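Local structure of peptidoglycan recognition protein-LC isoform LCx (Drosophila melanogaster, 2F2L) at residues Q52-M56 with D57-W61; K109-E112 with R113-E116; E39-E42 with V43-R47; L122-G125 with V126-K129. The protein probably acts as an innate immune receptor, its amidase-like extracellular domain binding a monomeric anhydro-muropeptide of peptidoglycan. One frame throughout, in Å; residues are numbered along the deposited sequence.

Contact 1 of 4, residues Q52-M56 with D57-W61; sequences QSFHM and DSWGW. With MLD (glcnac(beta1-4)-murnac(1,6-anhydro)-L-ala-gamma-D-glu-meso-a2pm-D-ala), chain G.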
loop_
_atom_site.group_PDB
_atom_site.type_symbol
_atom_site.label_atom_id
_atom_site.label_comp_id
_atom_site.label_asym_id
_atom_site.label_seq_id
_atom_site.Cartn_x
_atom_site.Cartn_y
_atom_site.Cartn_z
ATOM N N GLN B 52 -9.736 -4.871 3.370
ATOM C CA GLN B 52 -10.327 -5.278 4.660
ATOM C C GLN B 52 -9.278 -5.865 5.610
ATOM O O GLN B 52 -9.258 -5.551 6.806
ATOM C CB GLN B 52 -11.488 -6.263 4.479
ATOM C CG GLN B 52 -12.114 -6.662 5.828
ATOM C CD GLN B 52 -13.361 -7.485 5.701
ATOM O OE1 GLN B 52 -13.380 -8.494 4.992
ATOM N NE2 GLN B 52 -14.404 -7.103 6.442
ATOM N N SER B 53 -8.392 -6.691 5.060
ATOM C CA SER B 53 -7.283 -7.257 5.820
ATOM C C SER B 53 -6.326 -6.181 6.347
ATOM O O SER B 53 -5.892 -6.207 7.494
ATOM C CB SER B 53 -6.522 -8.241 4.938
ATOM O OG SER B 53 -5.552 -8.901 5.725
ATOM N N PHE B 54 -5.987 -5.230 5.493
ATOM C CA PHE B 54 -5.165 -4.085 5.897
ATOM C C PHE B 54 -5.776 -3.314 7.081
ATOM O O PHE B 54 -5.093 -2.944 8.041
ATOM C CB PHE B 54 -4.978 -3.155 4.693
ATOM C CG PHE B 54 -3.856 -2.188 4.844
ATOM C CD1 PHE B 54 -2.544 -2.625 4.829
ATOM C CD2 PHE B 54 -4.105 -0.836 4.976
ATOM C CE1 PHE B 54 -1.500 -1.729 4.973
ATOM C CE2 PHE B 54 -3.066 0.060 5.118
ATOM C CZ PHE B 54 -1.767 -0.384 5.130
ATOM N N HIS B 55 -7.074 -3.074 7.016
ATOM C CA HIS B 55 -7.755 -2.328 8.067
ATOM C C HIS B 55 -7.950 -3.157 9.340
ATOM O O HIS B 55 -7.685 -2.673 10.439
ATOM C CB HIS B 55 -9.075 -1.782 7.522
ATOM C CG HIS B 55 -8.884 -0.686 6.525
ATOM N ND1 HIS B 55 -9.936 -0.049 5.907
ATOM C CD2 HIS B 55 -7.755 -0.088 6.063
ATOM C CE1 HIS B 55 -9.466 0.882 5.095
ATOM N NE2 HIS B 55 -8.146 0.883 5.173
ATOM N N MET B 56 -8.342 -4.417 9.185
ATOM C CA MET B 56 -8.656 -5.269 10.348
ATOM C C MET B 56 -7.427 -5.950 10.971
ATOM O O MET B 56 -7.381 -6.138 12.181
ATOM C CB MET B 56 -9.710 -6.331 9.996
ATOM C CG MET B 56 -11.098 -5.756 9.681
ATOM S SD MET B 56 -12.336 -6.971 9.168
ATOM C CE MET B 56 -12.734 -7.740 10.740
ATOM N N ASP B 57 -6.465 -6.339 10.143
ATOM C CA ASP B 57 -5.304 -7.109 10.597
ATOM C C ASP B 57 -4.082 -6.220 10.790
ATOM O O ASP B 57 -3.444 -6.275 11.833
ATOM C CB ASP B 57 -4.992 -8.267 9.635
ATOM C CG ASP B 57 -6.200 -9.165 9.386
ATOM O OD1 ASP B 57 -7.020 -9.334 10.312
ATOM O OD2 ASP B 57 -6.333 -9.724 8.276
ATOM N N SER B 58 -3.750 -5.406 9.795
ATOM C CA SER B 58 -2.557 -4.571 9.879
ATOM C C SER B 58 -2.757 -3.354 10.807
ATOM O O SER B 58 -1.888 -3.044 11.608
ATOM C CB SER B 58 -2.095 -4.148 8.483
ATOM O OG SER B 58 -1.897 -5.268 7.629
ATOM N N TRP B 59 -3.892 -2.669 10.716
ATOM C CA TRP B 59 -4.200 -1.578 11.653
ATOM C C TRP B 59 -4.923 -2.043 12.903
ATOM O O TRP B 59 -4.923 -1.344 13.913
ATOM C CB TRP B 59 -5.049 -0.493 10.983
ATOM C CG TRP B 59 -4.280 0.440 10.054
ATOM C CD1 TRP B 59 -4.512 0.641 8.733
ATOM C CD2 TRP B 59 -3.192 1.297 10.406
ATOM N NE1 TRP B 59 -3.629 1.571 8.227
ATOM C CE2 TRP B 59 -2.803 1.983 9.236
ATOM C CE3 TRP B 59 -2.499 1.549 11.598
ATOM C CZ2 TRP B 59 -1.763 2.919 9.224
ATOM C CZ3 TRP B 59 -1.470 2.462 11.585
ATOM C CH2 TRP B 59 -1.100 3.131 10.402
ATOM N N GLY B 60 -5.581 -3.194 12.827
ATOM C CA GLY B 60 -6.299 -3.732 13.967
ATOM C C GLY B 60 -7.656 -3.092 14.198
ATOM O O GLY B 60 -8.131 -3.074 15.325
ATOM N N TRP B 61 -8.296 -2.571 13.150
ATOM C CA TRP B 61 -9.651 -1.996 13.300
ATOM C C TRP B 61 -10.716 -3.100 13.324
ATOM O O TRP B 61 -10.427 -4.284 13.076
ATOM C CB TRP B 61 -9.934 -0.962 12.197
ATOM C CG TRP B 61 -8.909 0.150 12.145
ATOM C CD1 TRP B 61 -8.072 0.547 13.158
ATOM C CD2 TRP B 61 -8.633 1.019 11.037
ATOM N NE1 TRP B 61 -7.286 1.589 12.739
ATOM C CE2 TRP B 61 -7.607 1.898 11.441
ATOM C CE3 TRP B 61 -9.154 1.140 9.738
ATOM C CZ2 TRP B 61 -7.093 2.890 10.593
ATOM C CZ3 TRP B 61 -8.629 2.113 8.894
ATOM C CH2 TRP B 61 -7.608 2.973 9.321
HETATM C CAA MLD G . -1.621 8.332 -2.566
HETATM C CAB MLD G . -2.186 8.621 -1.184
HETATM O OAC MLD G . -3.369 8.901 -1.040
HETATM N N2 MLD G . -1.304 8.536 -0.193
HETATM C C2 MLD G . -1.614 8.808 1.206
HETATM C C3 MLD G . -0.579 9.820 1.703
HETATM O O3 MLD G . -0.609 11.051 0.955
HETATM C C4 MLD G . -0.717 10.049 3.205
HETATM O O4 MLD G . 0.388 10.838 3.608
HETATM C C5 MLD G . -0.665 8.703 3.934
HETATM C C6 MLD G . -0.916 8.751 5.452
HETATM O O6 MLD G . -0.596 7.442 6.007
HETATM O O5 MLD G . -1.724 7.898 3.424
HETATM C C1 MLD G . -1.530 7.540 2.036
HETATM O O1 MLD G . -2.572 6.682 1.650
HETATM C CA4 MLD G . -2.430 5.365 2.232
HETATM C CA5 MLD G . -1.344 4.472 1.631
HETATM O OA5 MLD G . -1.849 3.223 1.049
HETATM C CA6 MLD G . -0.676 3.969 2.864
HETATM O OA6 MLD G . -1.501 2.903 3.290
HETATM C CA1 MLD G . -2.437 2.612 2.209
HETATM C CA2 MLD G . -3.773 3.294 2.542
HETATM N NAD MLD G . -4.882 2.551 1.907
HETATM C CAE MLD G . -5.909 2.075 2.588
HETATM C CAF MLD G . -6.927 1.332 1.747
HETATM O OAG MLD G . -6.066 2.221 3.800
HETATM C CA3 MLD G . -3.800 4.734 2.035
HETATM O OAH MLD G . -4.787 5.554 2.754
HETATM C CAI MLD G . -6.037 5.740 2.046
HETATM C CAJ MLD G . -6.030 6.970 1.168
HETATM C CAL MLD G . -7.180 5.883 3.073
HETATM O OAM MLD G . -8.301 6.118 2.636
HETATM N N MLD G . -6.911 5.731 4.369
HETATM C CA MLD G . -7.922 5.808 5.432
HETATM C CB MLD G . -8.459 4.382 5.600
HETATM C C MLD G . -7.194 6.224 6.723
HETATM O O MLD G . -6.197 5.603 7.098
HETATM N NAN MLD G . -7.713 7.286 7.335
HETATM C CAO MLD G . -7.203 7.882 8.580
HETATM C CAP MLD G . -7.064 9.433 8.449
HETATM O OBA MLD G . -7.031 10.058 9.512
HETATM O OAQ MLD G . -7.030 9.976 7.318
HETATM C CBB MLD G . -8.237 7.678 9.682
HETATM C CBC MLD G . -8.421 6.239 10.133
HETATM C CBD MLD G . -9.423 6.211 11.301
HETATM O OBE MLD G . -10.269 7.095 11.446
HETATM N NBF MLD G . -9.301 5.188 12.119
HETATM C CBG MLD G . -10.179 5.011 13.283
HETATM C CBH MLD G . -9.890 6.108 14.327
HETATM O OBI MLD G . -8.736 6.417 14.619
HETATM N NBJ MLD G . -10.968 6.701 14.835
HETATM C CBK MLD G . -10.918 7.762 15.867
HETATM C CBL MLD G . -11.762 7.306 17.062
HETATM C CBM MLD G . -11.461 9.126 15.390
HETATM O OBO MLD G . -12.297 9.141 14.449
HETATM O OBN MLD G . -11.033 10.134 16.007
HETATM C CBP MLD G . -9.961 3.598 13.849
HETATM C CBQ MLD G . -11.090 3.179 14.807
HETATM C CBR MLD G . -10.936 1.718 15.237
HETATM C CBS MLD G . -12.248 1.089 15.709
HETATM C CBT MLD G . -13.159 0.839 14.499
HETATM O OBV MLD G . -12.842 -0.099 13.749
HETATM O OBU MLD G . -14.151 1.582 14.356
HETATM N NBW MLD G . -12.913 1.985 16.663
HETATM O O HOH W 1 -2.914 -7.107 6.111
#
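The rings of His55 and Trp61 meet because both side chains place CG beside the backbone nitrogen, anti to the carbonyl carbon (chi1 -70° and -56°). They do so at the C-terminal turn of helix 41-58, which lines the muropeptide pocket. Trp61 CZ3 sits over the centre of one imidazole face, 3.7 Å from His55 CG, with the two planes inclined at 45°. His55 ND1 is hydrogen-bonded to Gly65 N, which helps to fix the ring rotation that brings NE2 to bear on the ligand: His55 NE2 donates to OAG of MLD over 2.8 Å, and this acceptor lies at the ring edge, in its plane. The indole of Trp61 is a spacer with two used faces. CBP of the diaminopimelate arm covers one, its nearest ring atom being Trp61 NE1 at 3.5 Å, and Trp59 CB covers the opposite one. Phe54 and Trp59 run side by side, pointing the same way, with Phe54 CE2 3.5 Å from Trp59 NE1. The backbone widens beneath these rings. Ser53 O takes both Asp57 N and Ser58 N, Phe54 O takes Trp59 N at 2.9 Å, and His55 O takes Trp61 N at 2.8 Å, past the positive phi of Gly60. Water 1 joins Ser53 OG to Ser58 OG, which also bonds the backbone of another protein chain. Asp57 OD2, salt-bridged to Arg12, accepts Ser53 OG on its anti side at 2.8 Å.

Contact 2 of 4, residues K109-E112 with R113-E116; sequences KPNE and RQLE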
loop_
_atom_site.group_PDB
_atom_site.type_symbol
_atom_site.label_atom_id
_atom_site.label_comp_id
_atom_site.label_asym_id
_atom_site.label_seq_id
_atom_site.Cartn_x
_atom_site.Cartn_y
_atom_site.Cartn_z
ATOM N N LYS B 109 -7.525 9.694 -14.127
ATOM C CA LYS B 109 -8.906 9.949 -13.723
ATOM C C LYS B 109 -9.613 8.652 -13.413
ATOM O O LYS B 109 -9.317 7.633 -14.006
ATOM C CB LYS B 109 -9.702 10.640 -14.832
ATOM C CG LYS B 109 -9.116 11.925 -15.337
ATOM C CD LYS B 109 -10.100 12.571 -16.264
ATOM C CE LYS B 109 -9.437 13.496 -17.216
ATOM N NZ LYS B 109 -8.951 14.657 -16.490
ATOM N N PRO B 110 -10.592 8.690 -12.517
ATOM C CA PRO B 110 -11.451 7.522 -12.369
ATOM C C PRO B 110 -12.259 7.319 -13.653
ATOM O O PRO B 110 -12.492 8.273 -14.406
ATOM C CB PRO B 110 -12.368 7.910 -11.205
ATOM C CG PRO B 110 -12.395 9.395 -11.261
ATOM C CD PRO B 110 -11.012 9.793 -11.632
ATOM N N ASN B 111 -12.675 6.096 -13.914
ATOM C CA ASN B 111 -13.346 5.806 -15.172
ATOM C C ASN B 111 -14.845 6.143 -15.162
ATOM O O ASN B 111 -15.440 6.465 -14.120
ATOM C CB ASN B 111 -13.032 4.375 -15.650
ATOM C CG ASN B 111 -13.789 3.299 -14.903
ATOM O OD1 ASN B 111 -14.917 3.498 -14.442
ATOM N ND2 ASN B 111 -13.187 2.128 -14.824
ATOM N N GLU B 112 -15.430 6.127 -16.349
ATOM C CA GLU B 112 -16.817 6.532 -16.547
ATOM C C GLU B 112 -17.808 5.782 -15.627
ATOM O O GLU B 112 -18.720 6.386 -15.036
ATOM C CB GLU B 112 -17.154 6.330 -18.004
ATOM C CG GLU B 112 -18.621 6.461 -18.382
ATOM C CD GLU B 112 -18.855 6.160 -19.840
ATOM O OE1 GLU B 112 -19.967 5.712 -20.179
ATOM O OE2 GLU B 112 -17.932 6.392 -20.655
ATOM N N ARG B 113 -17.608 4.478 -15.503
ATOM C CA ARG B 113 -18.490 3.626 -14.697
ATOM C C ARG B 113 -18.350 3.885 -13.212
ATOM O O ARG B 113 -19.342 3.895 -12.473
ATOM C CB ARG B 113 -18.243 2.142 -15.030
ATOM C CG ARG B 113 -18.980 1.722 -16.268
ATOM C CD ARG B 113 -18.366 0.538 -16.982
ATOM N NE ARG B 113 -18.519 -0.708 -16.250
ATOM C CZ ARG B 113 -18.996 -1.862 -16.727
ATOM N NH1 ARG B 113 -19.428 -2.002 -17.978
ATOM N NH2 ARG B 113 -19.024 -2.911 -15.913
ATOM N N GLN B 114 -17.122 4.149 -12.779
ATOM C CA GLN B 114 -16.834 4.426 -11.376
ATOM C C GLN B 114 -17.496 5.735 -10.938
ATOM O O GLN B 114 -18.135 5.823 -9.855
ATOM C CB GLN B 114 -15.316 4.484 -11.191
ATOM C CG GLN B 114 -14.806 4.051 -9.881
ATOM C CD GLN B 114 -13.300 3.977 -9.830
ATOM O OE1 GLN B 114 -12.607 4.469 -10.715
ATOM N NE2 GLN B 114 -12.781 3.368 -8.764
ATOM N N LEU B 115 -17.376 6.757 -11.780
ATOM C CA LEU B 115 -18.000 8.048 -11.499
ATOM C C LEU B 115 -19.531 7.922 -11.487
ATOM O O LEU B 115 -20.194 8.422 -10.584
ATOM C CB LEU B 115 -17.541 9.091 -12.520
ATOM C CG LEU B 115 -16.091 9.545 -12.373
ATOM C CD1 LEU B 115 -15.628 10.339 -13.590
ATOM C CD2 LEU B 115 -15.884 10.369 -11.091
ATOM N N GLU B 116 -20.083 7.221 -12.473
ATOM C CA GLU B 116 -21.524 6.964 -12.523
ATOM C C GLU B 116 -22.026 6.226 -11.269
ATOM O O GLU B 116 -23.051 6.611 -10.683
ATOM C CB GLU B 116 -21.894 6.220 -13.815
ATOM C CG GLU B 116 -21.916 7.148 -15.055
ATOM C CD GLU B 116 -22.110 6.427 -16.369
ATOM O OE1 GLU B 116 -22.102 5.172 -16.403
ATOM O OE2 GLU B 116 -22.265 7.138 -17.388
HETATM O O HOH W 2 -10.992 3.576 -12.555
HETATM O O HOH W 3 -20.946 3.600 -18.923
#
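Asn111 is the N-cap of helix 112-127, its side chain accepting from Gln114 N, and a hydrophobic staple between Pro110 and Leu115 flanks it. The cap depends on the first torsion of Asn111: at 76° it places CG between the backbone nitrogen and the carbonyl carbon, which curls the amide back over the first turn. OD1 then accepts from Gln114 N at 2.8 Å with a nearly straight N-H (158°), while ND2 bonds Gly72 O. In the staple, Leu115 keeps CG beside its backbone nitrogen and sends CD2 to within 3.6 Å of Pro110 CG, across the start of the helix. Phe101 of strand 97-101 and Ile156 of helix 151-157 touch both of these side chains, so the staple faces the protein interior. Gln114 stretches out beyond CG and carries its amide past Pro110, where OE1 lies 3.5 Å from Pro110 CB. That buried amide is well supplied: NE2 donates to Val70 O and Ile102 O, and OE1 takes a short bond of 2.6 Å from water 2. On the exposed side Glu112 and Glu116 extend in the same direction with carboxylate planes 72° apart. Their like charges, which would be expected to repel, come to 3.9 Å between Glu112 OE1 and Glu116 OE2. Water 3 probably eases the approach, donating to both side chains, at 2.6 Å to Glu112 OE1 and 3.2 Å to Glu116 OE1.

Contact 3 of 4, residues E39-E42 with V43-R47; sequences ESRE and VCSAR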
loop_
_atom_site.group_PDB
_atom_site.type_symbol
_atom_site.label_atom_id
_atom_site.label_comp_id
_atom_site.label_asym_id
_atom_site.label_seq_id
_atom_site.Cartn_x
_atom_site.Cartn_y
_atom_site.Cartn_z
ATOM N N GLU B 39 -11.412 -3.857 -12.884
ATOM C CA GLU B 39 -12.383 -3.677 -13.973
ATOM C C GLU B 39 -13.443 -4.765 -14.045
ATOM O O GLU B 39 -14.182 -4.838 -15.025
ATOM C CB GLU B 39 -11.660 -3.628 -15.334
ATOM C CG GLU B 39 -10.318 -2.923 -15.340
ATOM C CD GLU B 39 -10.419 -1.463 -14.974
ATOM O OE1 GLU B 39 -11.563 -0.947 -14.936
ATOM O OE2 GLU B 39 -9.362 -0.834 -14.728
ATOM N N SER B 40 -13.510 -5.614 -13.022
ATOM C CA SER B 40 -14.431 -6.742 -13.020
ATOM C C SER B 40 -14.790 -7.126 -11.595
ATOM O O SER B 40 -14.053 -6.820 -10.671
ATOM C CB SER B 40 -13.780 -7.941 -13.714
ATOM O OG SER B 40 -12.656 -8.412 -12.980
ATOM N N ARG B 41 -15.904 -7.837 -11.420
ATOM C CA ARG B 41 -16.333 -8.246 -10.072
ATOM C C ARG B 41 -15.249 -9.080 -9.343
ATOM O O ARG B 41 -14.952 -8.858 -8.165
ATOM C CB ARG B 41 -17.658 -9.007 -10.153
ATOM C CG ARG B 41 -18.183 -9.385 -8.797
ATOM C CD ARG B 41 -19.574 -9.950 -8.824
ATOM N NE ARG B 41 -19.862 -10.514 -7.512
ATOM C CZ ARG B 41 -21.066 -10.844 -7.042
ATOM N NH1 ARG B 41 -22.162 -10.689 -7.764
ATOM N NH2 ARG B 41 -21.158 -11.333 -5.809
ATOM N N GLU B 42 -14.655 -10.024 -10.065
ATOM C CA GLU B 42 -13.585 -10.859 -9.527
ATOM C C GLU B 42 -12.366 -10.044 -9.033
ATOM O O GLU B 42 -11.858 -10.254 -7.921
ATOM C CB GLU B 42 -13.139 -11.859 -10.599
ATOM C CG GLU B 42 -11.945 -12.693 -10.178
ATOM C CD GLU B 42 -11.678 -13.882 -11.086
ATOM O OE1 GLU B 42 -11.427 -13.671 -12.299
ATOM O OE2 GLU B 42 -11.688 -15.025 -10.571
ATOM N N VAL B 43 -11.876 -9.142 -9.871
ATOM C CA VAL B 43 -10.683 -8.378 -9.501
ATOM C C VAL B 43 -11.025 -7.383 -8.392
ATOM O O VAL B 43 -10.274 -7.287 -7.430
ATOM C CB VAL B 43 -10.003 -7.692 -10.695
ATOM C CG1 VAL B 43 -8.769 -6.894 -10.230
ATOM C CG2 VAL B 43 -9.554 -8.725 -11.709
ATOM N N CYS B 44 -12.166 -6.683 -8.492
ATOM C CA CYS B 44 -12.528 -5.679 -7.478
ATOM C C CYS B 44 -12.808 -6.318 -6.123
ATOM O O CYS B 44 -12.479 -5.739 -5.089
ATOM C CB CYS B 44 -13.718 -4.822 -7.927
ATOM S SG CYS B 44 -13.334 -3.747 -9.350
ATOM N N SER B 45 -13.391 -7.515 -6.128
ATOM C CA SER B 45 -13.635 -8.248 -4.892
ATOM C C SER B 45 -12.306 -8.594 -4.238
ATOM O O SER B 45 -12.157 -8.487 -3.024
ATOM C CB SER B 45 -14.440 -9.520 -5.160
ATOM O OG SER B 45 -15.743 -9.231 -5.658
ATOM N N ALA B 46 -11.330 -8.969 -5.063
ATOM C CA ALA B 46 -9.991 -9.257 -4.588
ATOM C C ALA B 46 -9.386 -8.037 -3.914
ATOM O O ALA B 46 -8.847 -8.144 -2.826
ATOM C CB ALA B 46 -9.094 -9.726 -5.746
ATOM N N ARG B 47 -9.514 -6.873 -4.552
ATOM C CA ARG B 47 -8.969 -5.612 -4.020
ATOM C C ARG B 47 -9.574 -5.217 -2.701
ATOM O O ARG B 47 -8.883 -4.673 -1.846
ATOM C CB ARG B 47 -9.162 -4.441 -5.009
ATOM C CG ARG B 47 -8.536 -4.658 -6.365
ATOM C CD ARG B 47 -7.067 -4.360 -6.402
ATOM N NE ARG B 47 -6.603 -4.382 -7.778
ATOM C CZ ARG B 47 -6.098 -5.442 -8.401
ATOM N NH1 ARG B 47 -5.936 -6.587 -7.767
ATOM N NH2 ARG B 47 -5.732 -5.348 -9.673
HETATM O O HOH W 4 -17.583 -11.174 -5.485
#
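Helix 41-58 begins here with a serine N-cap, in which Ser40 meets Val43 next to the Cys38-Cys44 disulfide. The first torsion of Ser40 (chi1 65°) turns OG forward over the opening turn, where it accepts from Val43 N at 3.3 Å, a long bond but a fairly straight one (161°). The same oxygen is brushed by Val43 CG2 at 3.4 Å, the methyl that stands beside the valine nitrogen. The other methyl, CG1, lies over a face of the Arg47 guanidinium, toward its rim. Ser40 O receives Cys44 N at 2.9 Å, and Cys44 SG passes 3.4 Å from that carbonyl oxygen before joining Cys38. One residue on, Ser45 doubles its grip on Arg41: its N and its OG both donate to Arg41 O, reaching it from opposite faces of the carbonyl plane. The OG bond is short, 2.7 Å, although it comes in from above the plane, 36° out of it. Water 4 then closes a bridge, donating to Ser45 OG at 2.7 Å and accepting from Arg41 NE at the guanidinium edge. Arg41 NH2 continues to Glu8 O, while the backbone N of Arg41, at the start of the helix, binds a citrate probably taken from the crystallisation liquor. The inner side of the turn rests on strand 76-78, where Tyr77 touches Arg41, Cys44 and Ser45.

Contact 4 of 4, residues L122-G125 with V126-K129; sequences LQEG and VRLK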
loop_
_atom_site.group_PDB
_atom_site.type_symbol
_atom_site.label_atom_id
_atom_site.label_comp_id
_atom_site.label_asym_id
_atom_site.label_seq_id
_atom_site.Cartn_x
_atom_site.Cartn_y
_atom_site.Cartn_z
ATOM N N LEU B 122 -24.764 8.223 -4.113
ATOM C CA LEU B 122 -25.127 9.443 -3.390
ATOM C C LEU B 122 -26.617 9.775 -3.561
ATOM O O LEU B 122 -27.295 10.127 -2.599
ATOM C CB LEU B 122 -24.250 10.618 -3.836
ATOM C CG LEU B 122 -22.759 10.441 -3.456
ATOM C CD1 LEU B 122 -21.903 11.419 -4.177
ATOM C CD2 LEU B 122 -22.550 10.572 -1.966
ATOM N N GLN B 123 -27.126 9.644 -4.776
ATOM C CA GLN B 123 -28.555 9.893 -4.997
ATOM C C GLN B 123 -29.431 8.892 -4.242
ATOM O O GLN B 123 -30.497 9.241 -3.756
ATOM C CB GLN B 123 -28.872 9.947 -6.493
ATOM C CG GLN B 123 -28.372 11.256 -7.090
ATOM C CD GLN B 123 -28.410 11.312 -8.581
ATOM O OE1 GLN B 123 -29.156 10.578 -9.243
ATOM N NE2 GLN B 123 -27.599 12.211 -9.141
ATOM N N GLU B 124 -28.947 7.663 -4.094
ATOM C CA GLU B 124 -29.685 6.653 -3.369
ATOM C C GLU B 124 -29.716 7.003 -1.883
ATOM O O GLU B 124 -30.760 6.901 -1.243
ATOM C CB GLU B 124 -29.083 5.271 -3.620
ATOM C CG GLU B 124 -29.800 4.105 -2.928
ATOM C CD GLU B 124 -31.004 3.574 -3.706
ATOM O OE1 GLU B 124 -31.411 4.175 -4.731
ATOM O OE2 GLU B 124 -31.555 2.544 -3.275
ATOM N N GLY B 125 -28.581 7.422 -1.340
ATOM C CA GLY B 125 -28.509 7.893 0.050
ATOM C C GLY B 125 -29.466 9.030 0.410
ATOM O O GLY B 125 -30.086 9.014 1.482
ATOM N N VAL B 126 -29.584 10.024 -0.474
ATOM C CA VAL B 126 -30.566 11.117 -0.282
ATOM C C VAL B 126 -31.992 10.549 -0.334
ATOM O O VAL B 126 -32.819 10.856 0.522
ATOM C CB VAL B 126 -30.406 12.239 -1.349
ATOM C CG1 VAL B 126 -31.589 13.259 -1.300
ATOM C CG2 VAL B 126 -29.068 12.942 -1.190
ATOM N N ARG B 127 -32.257 9.716 -1.342
ATOM C CA ARG B 127 -33.568 9.105 -1.542
ATOM C C ARG B 127 -34.008 8.261 -0.340
ATOM O O ARG B 127 -35.183 8.244 0.008
ATOM C CB ARG B 127 -33.558 8.234 -2.805
ATOM C CG ARG B 127 -34.932 7.800 -3.293
ATOM C CD ARG B 127 -34.845 6.731 -4.399
ATOM N NE ARG B 127 -34.337 5.435 -3.914
ATOM C CZ ARG B 127 -35.090 4.423 -3.473
ATOM N NH1 ARG B 127 -36.419 4.508 -3.429
ATOM N NH2 ARG B 127 -34.509 3.301 -3.065
ATOM N N LEU B 128 -33.073 7.552 0.282
ATOM C CA LEU B 128 -33.387 6.718 1.441
ATOM C C LEU B 128 -33.325 7.499 2.753
ATOM O O LEU B 128 -33.535 6.926 3.815
ATOM C CB LEU B 128 -32.412 5.539 1.523
ATOM C CG LEU B 128 -32.375 4.576 0.334
ATOM C CD1 LEU B 128 -31.238 3.577 0.537
ATOM C CD2 LEU B 128 -33.704 3.871 0.158
ATOM N N LYS B 129 -33.010 8.794 2.689
ATOM C CA LYS B 129 -32.863 9.613 3.895
ATOM C C LYS B 129 -31.673 9.222 4.777
ATOM O O LYS B 129 -31.682 9.479 5.982
ATOM C CB LYS B 129 -34.143 9.581 4.739
ATOM C CG LYS B 129 -35.046 10.744 4.530
ATOM C CD LYS B 129 -35.745 10.707 3.196
ATOM C CE LYS B 129 -37.054 11.475 3.265
ATOM N NZ LYS B 129 -37.254 12.260 2.020
#
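Glu124 and Arg127 lie side by side at the last turn of helix 112-127, pointing the same way and joined by a salt bridge one turn long. Each chain needs a bend to get there. Glu124 leaves the backbone with CG anti to N and then turns at chi2 (84°), while Arg127 runs straight as far as CD and turns at chi3 (68°). The guanidinium therefore presents its side-on edge, NE and one NH2, with one nitrogen for each carboxylate oxygen. NH2 donates to Glu124 OE2 at 3.1 Å, and that oxygen lies in the guanidinium plane; NE reaches Glu124 OE1 at a longer 3.3 Å. Seen from the glutamate the fit is less regular: the planes are 46° apart, and both nitrogens approach from above the carboxylate plane instead of within it. Leu128 covers the aliphatic part of the same side chain. The two cross obliquely, with Leu128 CD1 3.8 Å from Glu124 CG, while Leu128 CG packs 3.2 Å from Glu124 O, which also accepts Leu128 N at 2.8 Å. The helix then ends in a Schellman motif at Lys129, whose phi is positive; its N bonds Val126 O at 3.0 Å. On the inner face Val126 CG2 sits 3.6 Å from Leu122 O. Leu122 and Val126 lay this side of the helix on strand 135-139, both touching Tyr135, with Leu122 also reaching Leu137, and Gly125 is joined by backbone hydrogen bonding to Leu131 in strand 131-132.

The four contacts are the start and finish of two helices. Contacts 3 and 1 lie on helix 41-58, their centres 19 Å apart; contacts 2 and 4 lie on helix 112-127, also 19 Å apart between centres. The two N-caps are neighbours: contacts 2 and 3 touch, Asn111 ND2 packing 3.5 Å from Glu39 OE1. Contact 1 alone holds residues of the muropeptide pocket, Phe54, His55 and Trp61, and His32, Tyr66 and His140 also bond that ligand. The side chain of Gln114 in contact 2 is about 12 Å from MLD, and that of Cys44 in contact 3 about 13 Å. Contact 4 is across the chain's centre from contact 1, 29 Å between centres.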